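Local coordinates for protein peptidoglycan glycosyltransferase (Eggerthella lenta, PDB 4MNR) that belongs to the penicillin-binding protein family, pairing a transpeptidase domain of the beta-lactamase clan with a dimerisation domain, at residues Met213-Asn217 and Ala218-Asn222; Leu280-Ala284 and Glu285-Lys289. All blocks are in the same frame, centred on the assembly; numbering follows the deposited sequence. Where two conformers were deposited one is given.

Both contacts are short-range and partly buried, and both belong to the transpeptidase domain, contact 1 coming first in the chain. Contact 1 takes in most of the two-stranded hairpin 212-215/218-221, turn included; contact 2 is the start of helix 284-289. Their centres are about 18 Å apart and their nearest atoms about 7 Å, so they do not touch, yet each sets aliphatic side chains against helices 242-263 and 291-298. In contact 1 backbone bonds between antiparallel strands do most of the work. In contact 2 a serine side chain caps the helix, while P282 and L287 pack on its buried flank. E214 and N217 mark the exposed side of the first, E285 that of the second.

Contact 1. Residues Met213-Asn217 and Ala218-Asn222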
loop_
_atom_site.group_PDB
_atom_site.type_symbol
_atom_site.label_atom_id
_atom_site.label_comp_id
_atom_site.label_asym_id
_atom_site.label_seq_id
_atom_site.Cartn_x
_atom_site.Cartn_y
_atom_site.Cartn_z
HETATM N N MSE A 213 17.236 -17.578 -17.025
HETATM C CA MSE A 213 18.687 -17.518 -16.967
HETATM C C MSE A 213 19.200 -17.919 -15.602
HETATM O O MSE A 213 18.510 -17.773 -14.590
HETATM C CB MSE A 213 19.217 -16.143 -17.347
HETATM C CG MSE A 213 19.032 -15.121 -16.285
HETATM SE SE MSE A 213 19.627 -13.414 -16.958
HETATM C CE MSE A 213 21.530 -13.639 -16.858
ATOM N N GLU A 214 20.414 -18.440 -15.581
ATOM C CA GLU A 214 21.029 -18.789 -14.317
ATOM C C GLU A 214 21.724 -17.575 -13.715
ATOM O O GLU A 214 22.559 -16.927 -14.355
ATOM C CB GLU A 214 21.998 -19.964 -14.468
ATOM C CG GLU A 214 22.717 -20.330 -13.179
ATOM C CD GLU A 214 23.993 -19.546 -13.004
ATOM O OE1 GLU A 214 24.702 -19.359 -14.017
ATOM O OE2 GLU A 214 24.271 -19.105 -11.865
ATOM N N ILE A 215 21.350 -17.254 -12.482
ATOM C CA ILE A 215 22.053 -16.239 -11.713
ATOM C C ILE A 215 22.297 -16.841 -10.341
ATOM O O ILE A 215 21.368 -17.325 -9.701
ATOM C CB ILE A 215 21.231 -14.931 -11.567
ATOM C CG1 ILE A 215 20.940 -14.308 -12.941
ATOM C CG2 ILE A 215 21.972 -13.949 -10.660
ATOM C CD1 ILE A 215 20.023 -13.053 -12.896
ATOM N N GLY A 216 23.550 -16.854 -9.906
ATOM C CA GLY A 216 23.900 -17.425 -8.613
ATOM C C GLY A 216 23.504 -18.885 -8.425
ATOM O O GLY A 216 23.023 -19.272 -7.356
ATOM N N ASN A 217 23.675 -19.688 -9.470
ATOM C CA ASN A 217 23.469 -21.139 -9.381
ATOM C C ASN A 217 22.024 -21.616 -9.219
ATOM O O ASN A 217 21.783 -22.778 -8.903
ATOM C CB ASN A 217 24.364 -21.733 -8.290
ATOM C CG ASN A 217 25.777 -21.210 -8.376
ATOM O OD1 ASN A 217 26.391 -21.244 -9.444
ATOM N ND2 ASN A 217 26.289 -20.686 -7.264
ATOM N N ALA A 218 21.067 -20.716 -9.435
ATOM C CA ALA A 218 19.691 -21.134 -9.613
ATOM C C ALA A 218 19.075 -20.201 -10.663
ATOM O O ALA A 218 19.762 -19.354 -11.208
ATOM C CB ALA A 218 18.927 -21.071 -8.301
ATOM N N THR A 219 17.787 -20.358 -10.924
ATOM C CA THR A 219 17.143 -19.729 -12.078
ATOM C C THR A 219 16.363 -18.448 -11.743
ATOM O O THR A 219 15.692 -18.365 -10.718
ATOM C CB THR A 219 16.186 -20.747 -12.732
ATOM O OG1 THR A 219 16.941 -21.886 -13.166
ATOM C CG2 THR A 219 15.473 -20.150 -13.916
ATOM N N VAL A 220 16.470 -17.443 -12.611
ATOM C CA VAL A 220 15.562 -16.303 -12.594
ATOM C C VAL A 220 14.799 -16.401 -13.908
ATOM O O VAL A 220 15.398 -16.644 -14.958
ATOM C CB VAL A 220 16.315 -14.956 -12.535
ATOM C CG1 VAL A 220 15.337 -13.782 -12.601
ATOM C CG2 VAL A 220 17.157 -14.878 -11.280
ATOM N N SER A 221 13.483 -16.236 -13.857
ATOM C CA SER A 221 12.671 -16.407 -15.061
ATOM C C SER A 221 11.695 -15.258 -15.244
ATOM O O SER A 221 11.137 -14.745 -14.272
ATOM C CB SER A 221 11.889 -17.727 -15.018
ATOM O OG SER A 221 12.742 -18.859 -14.986
ATOM N N ASN A 222 11.495 -14.854 -16.496
ATOM C CA ASN A 222 10.441 -13.909 -16.825
ATOM C C ASN A 222 9.109 -14.580 -16.584
ATOM O O ASN A 222 9.019 -15.817 -16.564
ATOM C CB ASN A 222 10.526 -13.487 -18.293
ATOM C CG ASN A 222 11.534 -12.370 -18.527
ATOM O OD1 ASN A 222 11.950 -11.692 -17.596
ATOM N ND2 ASN A 222 11.929 -12.180 -19.776
#
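I215 and V220 form the close-packed side of this hairpin. They meet through methyl groups, I215 CD1 lying 3.8 Å from V220 CG2, with the two side chains crossing at a slant. I215 holds CG1 beside its own backbone N (chi1 -61°) and then extends, which carries CD1 across to the valine on the neighbouring strand. A218 and selenomethionine M213 point their side chains to this same face. Helix 291-298 lies against it, A295 touching both I215 and V220, and helix 242-263 supplies V250 beside I215 and Q247 beside M213. Helix 291-298 also bonds to the hairpin backbone, the carbonyl oxygen of T219 receiving the indole N-H groups of both W292 and W296.

The backbone pairs the strands by two bonds at M213 and V220, where M213 N to V220 O and V220 N to M213 O are both 2.9 Å, the latter nearly straight. E214 and T219 follow as a non-hydrogen-bonded pair, and I215 N then donates to A218 O at 2.9 Å. The return bond, from A218 N to I215 O, is weak at 3.4 Å. The whole is a beta hairpin closed by a two-residue type I' turn, with G216 and N217 at the corner positions, both at positive phi.

Away from the helices the hairpin is looser and more polar. The glutamate chain of E214 bends at chi2 (-88°), bringing its carboxylate back over the turn, where E214 OE2 accepts from N217 N at a short 2.5 Å. The N-H arrives on the anti side of the carboxylate, 15° out of its plane, and ties the side chain to the turn. N217 is exposed at the tip, and T219 directs its exposed side chain to the same face as E214.

Contact 2. Residues Leu280-Ala284 and Glu285-Lys289; sequences LMPSA and EDLQK
With chi1 at 68°, S283 sets OG between its own backbone N and carbonyl carbon, facing the first turn of the helix, where it accepts from D286 N. This is an N-cap: S283 OG to D286 N is 3.0 Å and the N-H points well at the oxygen (161°). D286 CB comes within 3.5 Å of S283 OG, and the carboxylate follows alongside, D286 OD2 lying 3.6 Å from the same hydroxyl oxygen, S283 OG. One water lies 2.8 Å from S283 OG and gives a weak hydrogen bond to D286 OD2. The main partner of that carboxylate oxygen is S313 OG, which also bonds S283 N, so one outside serine is shared by the N-cap residue and D286.

Behind the cap the helical bonding takes over, with L287 N donating to S283 O and Q288 N to A284 O. On the buried flank P282 lays its ring obliquely against L287, P282 CB being 3.9 Å from L287 CG, and CE of selenomethionine M281 approaches L287 CD1 more loosely at 4.4 Å.

The capped end thus leads from a loop into helix 284-289. A254 and D255 of helix 242-263 touch L287 and A284, respectively, while E293 of helix 291-298 meets both P282 and L287.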
loop_
_atom_site.group_PDB
_atom_site.type_symbol
_atom_site.label_atom_id
_atom_site.label_comp_id
_atom_site.label_asym_id
_atom_site.label_seq_id
_atom_site.Cartn_x
_atom_site.Cartn_y
_atom_site.Cartn_z
ATOM N N LEU A 280 10.253 -5.035 5.240
ATOM C CA LEU A 280 11.540 -5.686 5.480
ATOM C C LEU A 280 12.383 -5.884 4.229
ATOM O O LEU A 280 11.862 -6.170 3.149
ATOM C CB LEU A 280 11.316 -7.055 6.132
ATOM C CG LEU A 280 10.486 -7.045 7.414
ATOM C CD1 LEU A 280 10.200 -8.459 7.891
ATOM C CD2 LEU A 280 11.242 -6.271 8.448
HETATM N N MSE A 281 13.696 -5.720 4.400
HETATM C CA MSE A 281 14.697 -6.054 3.381
HETATM C C MSE A 281 15.810 -6.843 4.044
HETATM O O MSE A 281 16.138 -6.608 5.204
HETATM C CB MSE A 281 15.308 -4.791 2.760
HETATM C CG MSE A 281 14.550 -4.227 1.596
HETATM SE SE MSE A 281 14.522 -5.342 -0.007
HETATM C CE MSE A 281 16.274 -5.072 -0.800
ATOM N N PRO A 282 16.419 -7.778 3.307
ATOM C CA PRO A 282 17.557 -8.482 3.903
ATOM C C PRO A 282 18.723 -7.529 4.124
ATOM O O PRO A 282 18.757 -6.448 3.528
ATOM C CB PRO A 282 17.945 -9.504 2.828
ATOM C CG PRO A 282 16.745 -9.650 1.974
ATOM C CD PRO A 282 16.049 -8.315 1.991
ATOM N N SER A 283 19.674 -7.933 4.959
ATOM C CA SER A 283 20.885 -7.152 5.141
ATOM C C SER A 283 21.712 -7.231 3.864
ATOM O O SER A 283 21.599 -8.194 3.100
ATOM C CB SER A 283 21.697 -7.686 6.326
ATOM O OG SER A 283 22.235 -8.970 6.051
ATOM N N ALA A 284 22.539 -6.219 3.624
ATOM C CA ALA A 284 23.446 -6.260 2.486
ATOM C C ALA A 284 24.388 -7.451 2.619
ATOM O O ALA A 284 24.752 -8.073 1.624
ATOM C CB ALA A 284 24.231 -4.963 2.374
ATOM N N GLU A 285 24.763 -7.774 3.859
ATOM C CA GLU A 285 25.630 -8.917 4.129
ATOM C C GLU A 285 25.032 -10.236 3.641
ATOM O O GLU A 285 25.720 -11.033 3.004
ATOM C CB GLU A 285 25.958 -9.011 5.622
ATOM C CG GLU A 285 27.029 -8.036 6.098
ATOM C CD GLU A 285 27.319 -8.164 7.588
ATOM O OE1 GLU A 285 26.622 -8.949 8.270
ATOM O OE2 GLU A 285 28.246 -7.481 8.079
ATOM N N ASP A 286 23.753 -10.463 3.933
ATOM C CA ASP A 286 23.073 -11.666 3.449
ATOM C C ASP A 286 22.896 -11.691 1.927
ATOM O O ASP A 286 23.061 -12.733 1.300
ATOM C CB ASP A 286 21.726 -11.873 4.161
ATOM C CG ASP A 286 21.880 -12.529 5.528
ATOM O OD1 ASP A 286 22.863 -13.277 5.723
ATOM O OD2 ASP A 286 21.018 -12.310 6.405
ATOM N N LEU A 287 22.552 -10.558 1.324
ATOM C CA LEU A 287 22.376 -10.532 -0.122
ATOM C C LEU A 287 23.680 -10.720 -0.874
ATOM O O LEU A 287 23.693 -11.252 -1.988
ATOM C CB LEU A 287 21.721 -9.226 -0.569
ATOM C CG LEU A 287 20.224 -9.142 -0.320
ATOM C CD1 LEU A 287 19.633 -7.884 -0.962
ATOM C CD2 LEU A 287 19.568 -10.392 -0.871
ATOM N N GLN A 288 24.767 -10.241 -0.285
ATOM C CA GLN A 288 26.097 -10.411 -0.869
ATOM C C GLN A 288 26.433 -11.883 -1.041
ATOM O O GLN A 288 27.107 -12.270 -1.995
ATOM C CB GLN A 288 27.154 -9.724 -0.003
ATOM C CG GLN A 288 27.437 -8.304 -0.447
ATOM C CD GLN A 288 28.123 -7.478 0.623
ATOM O OE1 GLN A 288 27.957 -6.259 0.678
ATOM N NE2 GLN A 288 28.896 -8.138 1.482
ATOM N N LYS A 289 25.938 -12.700 -0.121
ATOM C CA LYS A 289 26.230 -14.128 -0.120
ATOM C C LYS A 289 25.491 -14.916 -1.199
ATOM O O LYS A 289 25.900 -16.025 -1.549
ATOM C CB LYS A 289 25.906 -14.726 1.247
ATOM C CG LYS A 289 26.798 -14.211 2.362
ATOM C CD LYS A 289 26.336 -14.732 3.714
ATOM C CE LYS A 289 27.282 -14.294 4.821
ATOM N NZ LYS A 289 26.944 -14.945 6.114
HETATM O O HOH W 1 22.747 -10.166 8.476
#